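Local structure of methyl-coenzyme M reductase subunit beta (1E6Y) at residues E[6-11]-E[425-430]; E[246-251]-E[303-308]; E[89-94]-E[114-119]. The protein forms part of the nickel-containing enzyme that releases methane from methyl-coenzyme M, with coenzyme B as reductant, in the last step of methanogenesis. All coordinates share one frame; numbering follows the deposited sequence.

Contact 1 (E[6-11]-E[425-430]); sequences IYDDRG and PIKAVA
I426, on the short helix 425-429 near the C-terminus, gives up more surface here than any other residue, and it does so by laying its branched side chain against the end of the N-terminal strand 3-7, where the chain runs into the type I turn D8-G11 of the beta hairpin with strand 13-19. With chi1 at -54°, its CG2 stands anti to the backbone N and takes the central place. This methyl meets I6 CG2 at 3.6 Å and lies 3.4 Å from the carbonyl oxygen Y7 O, so it fills the angle between a side chain and the backbone of the strand. The other branch runs out in the extended form, its tip CD1 passing 4.1 Å from D9 N, a buried amide that has no partner in the model. Residue A209 of helix 204-221 also touches I426.

I6 answers from the strand with the same branch. Its CG2 too is anti to the backbone N, and the two isoleucines cross obliquely; that methyl also reaches A430 CB at 4.2 Å, while V18 of strand 13-19 packs on the I6 side chain.

The polar flank belongs to D8 and K427, which run side by side in the same direction. D8 OD1 lies 3.8 Å from K427 CE but 4.5 Å from K427 NZ, beyond salt-bridge range; the lysine is instead paired with E424. D8 OD2 accepts from R10 N, which approaches from above the carboxylate plane in an Asx turn, and from K12 N. A water donates to D9 OD2 and accepts a weak bond from K427 NZ, while D9 OD1 accepts from N203 ND2.

The chemistry implies chain ends joined mainly by apolar packing, supplemented by one weak water-mediated link and, probably, by nearby acids stabilising the lysine's charge.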
# COMPACT_ATOMS: atom_id res chain seq x y z
N ILE E 6 36.04 1.79 27.07
CA ILE E 6 34.61 1.99 27.27
C ILE E 6 34.34 2.54 28.67
O ILE E 6 34.80 1.98 29.66
CB ILE E 6 33.82 0.67 27.07
CG1 ILE E 6 34.01 0.14 25.65
CG2 ILE E 6 32.34 0.88 27.38
CD1 ILE E 6 33.56 1.10 24.56
N TYR E 7 33.63 3.67 28.72
CA TYR E 7 33.22 4.28 29.98
C TYR E 7 31.70 4.25 30.10
O TYR E 7 31.00 4.38 29.09
CB TYR E 7 33.69 5.74 30.04
CG TYR E 7 35.17 5.92 30.27
CD1 TYR E 7 36.10 5.63 29.27
CD2 TYR E 7 35.65 6.43 31.48
CE1 TYR E 7 37.46 5.83 29.47
CE2 TYR E 7 37.01 6.64 31.69
CZ TYR E 7 37.90 6.33 30.68
OH TYR E 7 39.25 6.51 30.89
N ASP E 8 31.19 4.10 31.32
CA ASP E 8 29.74 4.08 31.51
C ASP E 8 29.10 5.47 31.49
O ASP E 8 29.78 6.47 31.25
CB ASP E 8 29.35 3.32 32.80
CG ASP E 8 29.83 4.00 34.09
OD1 ASP E 8 29.78 3.34 35.14
OD2 ASP E 8 30.21 5.19 34.08
N ASP E 9 27.80 5.51 31.76
CA ASP E 9 27.03 6.75 31.71
C ASP E 9 27.45 7.78 32.76
O ASP E 9 27.11 8.96 32.63
CB ASP E 9 25.54 6.43 31.85
CG ASP E 9 25.21 5.72 33.15
OD1 ASP E 9 24.31 6.19 33.88
OD2 ASP E 9 25.84 4.69 33.45
N ARG E 10 28.15 7.34 33.80
CA ARG E 10 28.65 8.24 34.81
C ARG E 10 30.14 8.53 34.67
O ARG E 10 30.72 9.07 35.60
CB ARG E 10 28.33 7.68 36.21
CG ARG E 10 26.83 7.44 36.37
CD ARG E 10 26.41 7.21 37.82
NE ARG E 10 26.74 8.40 38.59
CZ ARG E 10 25.96 9.47 38.72
NH1 ARG E 10 26.46 10.47 39.44
NH2 ARG E 10 24.75 9.53 38.19
N GLY E 11 30.72 8.22 33.51
CA GLY E 11 32.09 8.60 33.24
C GLY E 11 33.13 7.73 33.92
O GLY E 11 34.28 8.15 34.05
N PRO E 425 22.98 -0.61 28.89
CA PRO E 425 23.52 -1.27 27.70
C PRO E 425 25.04 -1.14 27.55
O PRO E 425 25.68 -2.03 26.99
CB PRO E 425 22.77 -0.61 26.55
CG PRO E 425 22.41 0.74 27.08
CD PRO E 425 22.10 0.51 28.53
N ILE E 426 25.60 -0.05 28.06
CA ILE E 426 27.05 0.15 28.01
C ILE E 426 27.76 -0.84 28.93
O ILE E 426 28.74 -1.48 28.53
CB ILE E 426 27.45 1.59 28.42
CG1 ILE E 426 26.68 2.62 27.60
CG2 ILE E 426 28.95 1.78 28.23
CD1 ILE E 426 26.97 4.06 27.97
N LYS E 427 27.24 -0.98 30.15
CA LYS E 427 27.72 -1.98 31.09
C LYS E 427 27.54 -3.40 30.55
O LYS E 427 28.38 -4.27 30.78
CB LYS E 427 27.00 -1.84 32.43
CG LYS E 427 27.41 -0.61 33.23
CD LYS E 427 26.80 -0.63 34.62
CE LYS E 427 27.19 0.62 35.41
NZ LYS E 427 26.44 0.72 36.69
N ALA E 428 26.45 -3.62 29.82
CA ALA E 428 26.19 -4.90 29.17
C ALA E 428 27.27 -5.22 28.14
O ALA E 428 27.84 -6.32 28.14
CB ALA E 428 24.82 -4.88 28.50
N VAL E 429 27.58 -4.25 27.29
CA VAL E 429 28.57 -4.43 26.23
C VAL E 429 29.98 -4.59 26.80
O VAL E 429 30.77 -5.38 26.28
CB VAL E 429 28.53 -3.25 25.23
CG1 VAL E 429 29.69 -3.36 24.25
CG2 VAL E 429 27.21 -3.26 24.48
N ALA E 430 30.27 -3.90 27.90
CA ALA E 430 31.57 -4.02 28.55
C ALA E 430 31.69 -5.29 29.40
O ALA E 430 32.75 -5.57 29.98
CB ALA E 430 31.83 -2.79 29.41
O HOH W 1 26.03 3.87 36.16

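Contact 2 (E[246-251]-E[303-308]); sequences NLLYDI and AAVGTL
Apolar packing carries the contact between the first turn of helix 247-255 and the middle of helix 296-318. The local axes approach to 9.4 Å and run in broadly the same sense, crossing at -44°. V305 is at the centre of the contact. Its CG1, anti to the backbone N (chi1 170°), points at the opposing helix and comes within 3.7 Å of L248 CA, so the methyl presses on main chain as well as on side chains. L247 meets that same methyl through CG, at 4.1 Å, and one turn further on I251 brings its extended tip CD1 to 4.0 Å from V305 CG1. Both cross the valine obliquely.

A second apolar pair lies beside this one. L248 and L308, each with CG anti to the backbone N, cross obliquely near their tips: L248 CD2 touches L308 CD2 at 3.6 Å, and L248 CD1 rests 3.8 Å from L308 CG. Y239 of helix 228-241 covers L247 and V305, while R271 of helix 261-274 packs on L247 and I251.

The hydrogen bonds stay within their own helix or lead elsewhere. T307, whose CB points away from helix 247-255, donates through OG1 to A303 O at 2.7 Å, an oxygen that also accepts from T307 N; N332 of helix 323-339 bonds to the same hydroxyl.

Because the side chains meet one another through hydrocarbon groups alone, with one valine methyl also resting on the L248 backbone, the fit of shapes rather than any directional bond sets how these helices of the C-terminal domain lie together, and burial of the hydrocarbon is the likely source of their cohesion.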
# COMPACT_ATOMS: atom_id res chain seq x y z
N ASN E 246 35.65 8.19 27.16
CA ASN E 246 34.96 9.20 27.96
C ASN E 246 34.82 10.54 27.25
O ASN E 246 34.54 11.56 27.88
CB ASN E 246 35.69 9.41 29.30
CG ASN E 246 34.73 9.49 30.48
OD1 ASN E 246 33.61 9.00 30.42
ND2 ASN E 246 35.19 10.09 31.57
N LEU E 247 34.97 10.52 25.93
CA LEU E 247 34.94 11.75 25.13
C LEU E 247 33.57 12.42 25.22
O LEU E 247 33.48 13.61 25.53
CB LEU E 247 35.28 11.44 23.67
CG LEU E 247 35.50 12.65 22.76
CD1 LEU E 247 36.68 13.47 23.26
CD2 LEU E 247 35.75 12.18 21.33
N LEU E 248 32.52 11.64 25.00
CA LEU E 248 31.15 12.15 25.09
C LEU E 248 30.87 12.74 26.47
O LEU E 248 30.44 13.88 26.59
CB LEU E 248 30.15 11.03 24.80
CG LEU E 248 28.67 11.33 25.05
CD1 LEU E 248 28.17 12.40 24.09
CD2 LEU E 248 27.86 10.05 24.89
N TYR E 249 31.17 11.96 27.51
CA TYR E 249 30.95 12.39 28.89
C TYR E 249 31.73 13.66 29.23
O TYR E 249 31.19 14.57 29.86
CB TYR E 249 31.34 11.26 29.85
CG TYR E 249 31.12 11.61 31.31
CD1 TYR E 249 29.90 11.37 31.93
CD2 TYR E 249 32.13 12.23 32.05
CE1 TYR E 249 29.68 11.75 33.25
CE2 TYR E 249 31.92 12.61 33.37
CZ TYR E 249 30.70 12.37 33.96
OH TYR E 249 30.49 12.74 35.27
N ASP E 250 33.00 13.69 28.84
CA ASP E 250 33.88 14.81 29.17
C ASP E 250 33.47 16.09 28.45
O ASP E 250 33.51 17.18 29.04
CB ASP E 250 35.33 14.48 28.83
CG ASP E 250 35.97 13.54 29.83
OD1 ASP E 250 35.39 13.29 30.91
OD2 ASP E 250 37.08 13.04 29.55
N ILE E 251 33.08 15.97 27.19
CA ILE E 251 32.65 17.13 26.41
C ILE E 251 31.36 17.70 26.99
O ILE E 251 31.24 18.92 27.16
CB ILE E 251 32.45 16.77 24.92
CG1 ILE E 251 33.82 16.48 24.28
CG2 ILE E 251 31.76 17.91 24.17
CD1 ILE E 251 33.75 16.01 22.84
N ALA E 303 32.55 14.12 15.01
CA ALA E 303 31.35 14.89 14.72
C ALA E 303 30.10 14.21 15.29
O ALA E 303 29.18 14.88 15.76
CB ALA E 303 31.20 15.08 13.22
N ALA E 304 30.10 12.88 15.29
CA ALA E 304 29.00 12.11 15.86
C ALA E 304 28.90 12.33 17.38
O ALA E 304 27.82 12.59 17.91
CB ALA E 304 29.19 10.62 15.56
N VAL E 305 30.05 12.28 18.05
CA VAL E 305 30.11 12.55 19.49
C VAL E 305 29.66 13.98 19.78
O VAL E 305 28.85 14.20 20.68
CB VAL E 305 31.54 12.34 20.04
CG1 VAL E 305 31.65 12.85 21.47
CG2 VAL E 305 31.89 10.88 19.99
N GLY E 306 30.16 14.93 18.99
CA GLY E 306 29.79 16.32 19.17
C GLY E 306 28.30 16.56 19.01
O GLY E 306 27.72 17.37 19.74
N THR E 307 27.68 15.86 18.06
CA THR E 307 26.25 15.97 17.81
C THR E 307 25.44 15.53 19.03
O THR E 307 24.49 16.21 19.44
CB THR E 307 25.84 15.10 16.59
OG1 THR E 307 26.54 15.56 15.42
CG2 THR E 307 24.34 15.19 16.34
N LEU E 308 25.83 14.41 19.63
CA LEU E 308 25.15 13.91 20.83
C LEU E 308 25.49 14.75 22.06
O LEU E 308 24.61 15.05 22.87
CB LEU E 308 25.51 12.44 21.08
CG LEU E 308 24.86 11.77 22.29
CD1 LEU E 308 23.34 11.90 22.22
CD2 LEU E 308 25.27 10.31 22.34

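Contact 3 (E[89-94]-E[114-119]); sequences VQVDEG and KSRIIA
A single carbonyl oxygen, V89 O, receives two N-H groups of R116, a side-on, two-nitrogen arginine grip on the last residue of helix 78-89; Q90 is the first residue to leave helical geometry. The shorter bond, R116 NE to V89 O at 2.8 Å, is also the straighter one, and its donor lies in the plane of the carbonyl. R116 NH1 reaches the same oxygen at 2.9 Å, with an N-H...O angle of 143°, from above that plane. From the arginine's side both bonds lie nearly in the guanidinium plane. The side chain gets there by staying extended from CG to NE, which carries it from helix 114-118 across to the loop. The positive group at a helix C-terminus would be expected to suit the helix dipole.

A water forms the next polar link: it donates to D92 OD2 and accepts from S115 OG, 2.9 Å from each, and so joins the loop to helix 114-118. Within the loop, Q90 NE2 donates to E93 OE1, which it meets from above the carboxylate plane.

Packing centres on V91. Its CG2, anti to the carbonyl carbon and beside the backbone N, covers one face of the guanidinium over its centre, and the two bonds to V89 O hold that flat group in place at its edge. V129 of helix 125-141 also packs on R116. The dimer comes close here as well: R27 of the second copy of this protein donates to V91 O, and T26 of that subunit touches both V91 and R116. S115 OG, set between backbone N and carbonyl carbon by a chi1 of 59°, lies 3.3 Å from V91 CG2.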
# COMPACT_ATOMS: atom_id res chain seq x y z
N VAL E 89 3.82 -21.16 25.73
CA VAL E 89 4.87 -20.45 25.00
C VAL E 89 6.16 -21.27 24.92
O VAL E 89 6.85 -21.24 23.89
CB VAL E 89 5.18 -19.08 25.66
CG1 VAL E 89 6.39 -18.43 25.00
CG2 VAL E 89 3.97 -18.17 25.55
N GLN E 90 6.48 -22.02 25.97
CA GLN E 90 7.72 -22.79 26.03
C GLN E 90 7.75 -23.90 24.98
O GLN E 90 6.70 -24.34 24.50
CB GLN E 90 7.93 -23.37 27.43
CG GLN E 90 7.04 -24.56 27.76
CD GLN E 90 7.47 -25.28 29.03
OE1 GLN E 90 8.19 -24.72 29.86
NE2 GLN E 90 7.02 -26.51 29.19
N VAL E 91 8.96 -24.28 24.58
CA VAL E 91 9.16 -25.33 23.58
C VAL E 91 9.73 -26.59 24.23
O VAL E 91 9.25 -27.69 23.97
CB VAL E 91 10.11 -24.84 22.45
CG1 VAL E 91 10.54 -26.01 21.58
CG2 VAL E 91 9.43 -23.77 21.59
N ASP E 92 10.76 -26.41 25.05
CA ASP E 92 11.33 -27.51 25.83
C ASP E 92 11.19 -27.18 27.31
O ASP E 92 11.27 -26.02 27.70
CB ASP E 92 12.82 -27.71 25.49
CG ASP E 92 13.09 -27.72 24.00
OD1 ASP E 92 12.48 -28.54 23.28
OD2 ASP E 92 13.89 -26.88 23.54
N GLU E 93 10.94 -28.21 28.11
CA GLU E 93 10.92 -28.06 29.56
C GLU E 93 12.27 -27.56 30.06
O GLU E 93 13.32 -28.05 29.64
CB GLU E 93 10.57 -29.39 30.22
CG GLU E 93 9.07 -29.59 30.46
CD GLU E 93 8.51 -28.67 31.54
OE1 GLU E 93 7.29 -28.41 31.52
OE2 GLU E 93 9.28 -28.23 32.42
N GLY E 94 12.23 -26.45 30.80
CA GLY E 94 13.45 -25.89 31.34
C GLY E 94 14.23 -25.04 30.36
O GLY E 94 15.40 -24.73 30.60
N LYS E 114 14.39 -18.82 22.73
CA LYS E 114 15.20 -18.49 21.56
C LYS E 114 14.89 -19.39 20.37
O LYS E 114 14.99 -18.96 19.22
CB LYS E 114 16.69 -18.56 21.89
CG LYS E 114 17.21 -17.33 22.59
CD LYS E 114 18.62 -17.51 23.12
CE LYS E 114 19.13 -16.20 23.71
NZ LYS E 114 20.35 -16.36 24.56
N SER E 115 14.46 -20.61 20.65
CA SER E 115 14.14 -21.58 19.61
C SER E 115 13.07 -21.09 18.62
O SER E 115 13.12 -21.44 17.44
CB SER E 115 13.70 -22.91 20.23
OG SER E 115 12.56 -22.74 21.06
N ARG E 116 12.12 -20.28 19.10
CA ARG E 116 11.09 -19.75 18.20
C ARG E 116 11.66 -18.71 17.24
O ARG E 116 11.24 -18.66 16.08
CB ARG E 116 9.91 -19.18 18.98
CG ARG E 116 9.17 -20.22 19.82
CD ARG E 116 7.87 -19.67 20.37
NE ARG E 116 7.11 -20.65 21.15
CZ ARG E 116 6.37 -21.63 20.63
NH1 ARG E 116 5.73 -22.43 21.48
NH2 ARG E 116 6.27 -21.84 19.33
N ILE E 117 12.67 -17.97 17.70
CA ILE E 117 13.35 -17.00 16.85
C ILE E 117 14.32 -17.72 15.90
O ILE E 117 14.41 -17.37 14.72
CB ILE E 117 14.12 -15.97 17.72
CG1 ILE E 117 13.12 -15.12 18.50
CG2 ILE E 117 15.02 -15.09 16.85
CD1 ILE E 117 12.06 -14.44 17.64
N ILE E 118 14.97 -18.77 16.39
CA ILE E 118 15.90 -19.54 15.58
C ILE E 118 15.18 -20.25 14.44
O ILE E 118 15.64 -20.23 13.30
CB ILE E 118 16.65 -20.59 16.46
CG1 ILE E 118 17.57 -19.86 17.45
CG2 ILE E 118 17.48 -21.53 15.58
CD1 ILE E 118 18.09 -20.75 18.56
N ALA E 119 13.98 -20.76 14.73
CA ALA E 119 13.17 -21.47 13.75
C ALA E 119 12.30 -20.52 12.91
O ALA E 119 11.55 -20.96 12.04
CB ALA E 119 12.29 -22.49 14.45
O HOH W 2 13.26 -24.08 23.52

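How the contacts relate
Contacts 1 and 2 are neighbours, their centres 14 Å apart, and they meet directly: N246 lies against Y7 and G11, while the Y249 ring packs on R10 and G11. Contact 3 stands apart, its centre 30 Å from that of contact 1 and 41 Å from that of contact 2, on the opposite side of the chain's centre from contact 2. Along the sequence, contact 1 encloses both others; contact 3 closes before contact 2 opens. Contact 1 therefore joins the N-terminal and C-terminal domains, whereas contact 3 lies within the former and contact 2 within the latter. Both regions border other chains: R10 and Y249 meet subunit gamma, and contact 3 meets the second beta subunit.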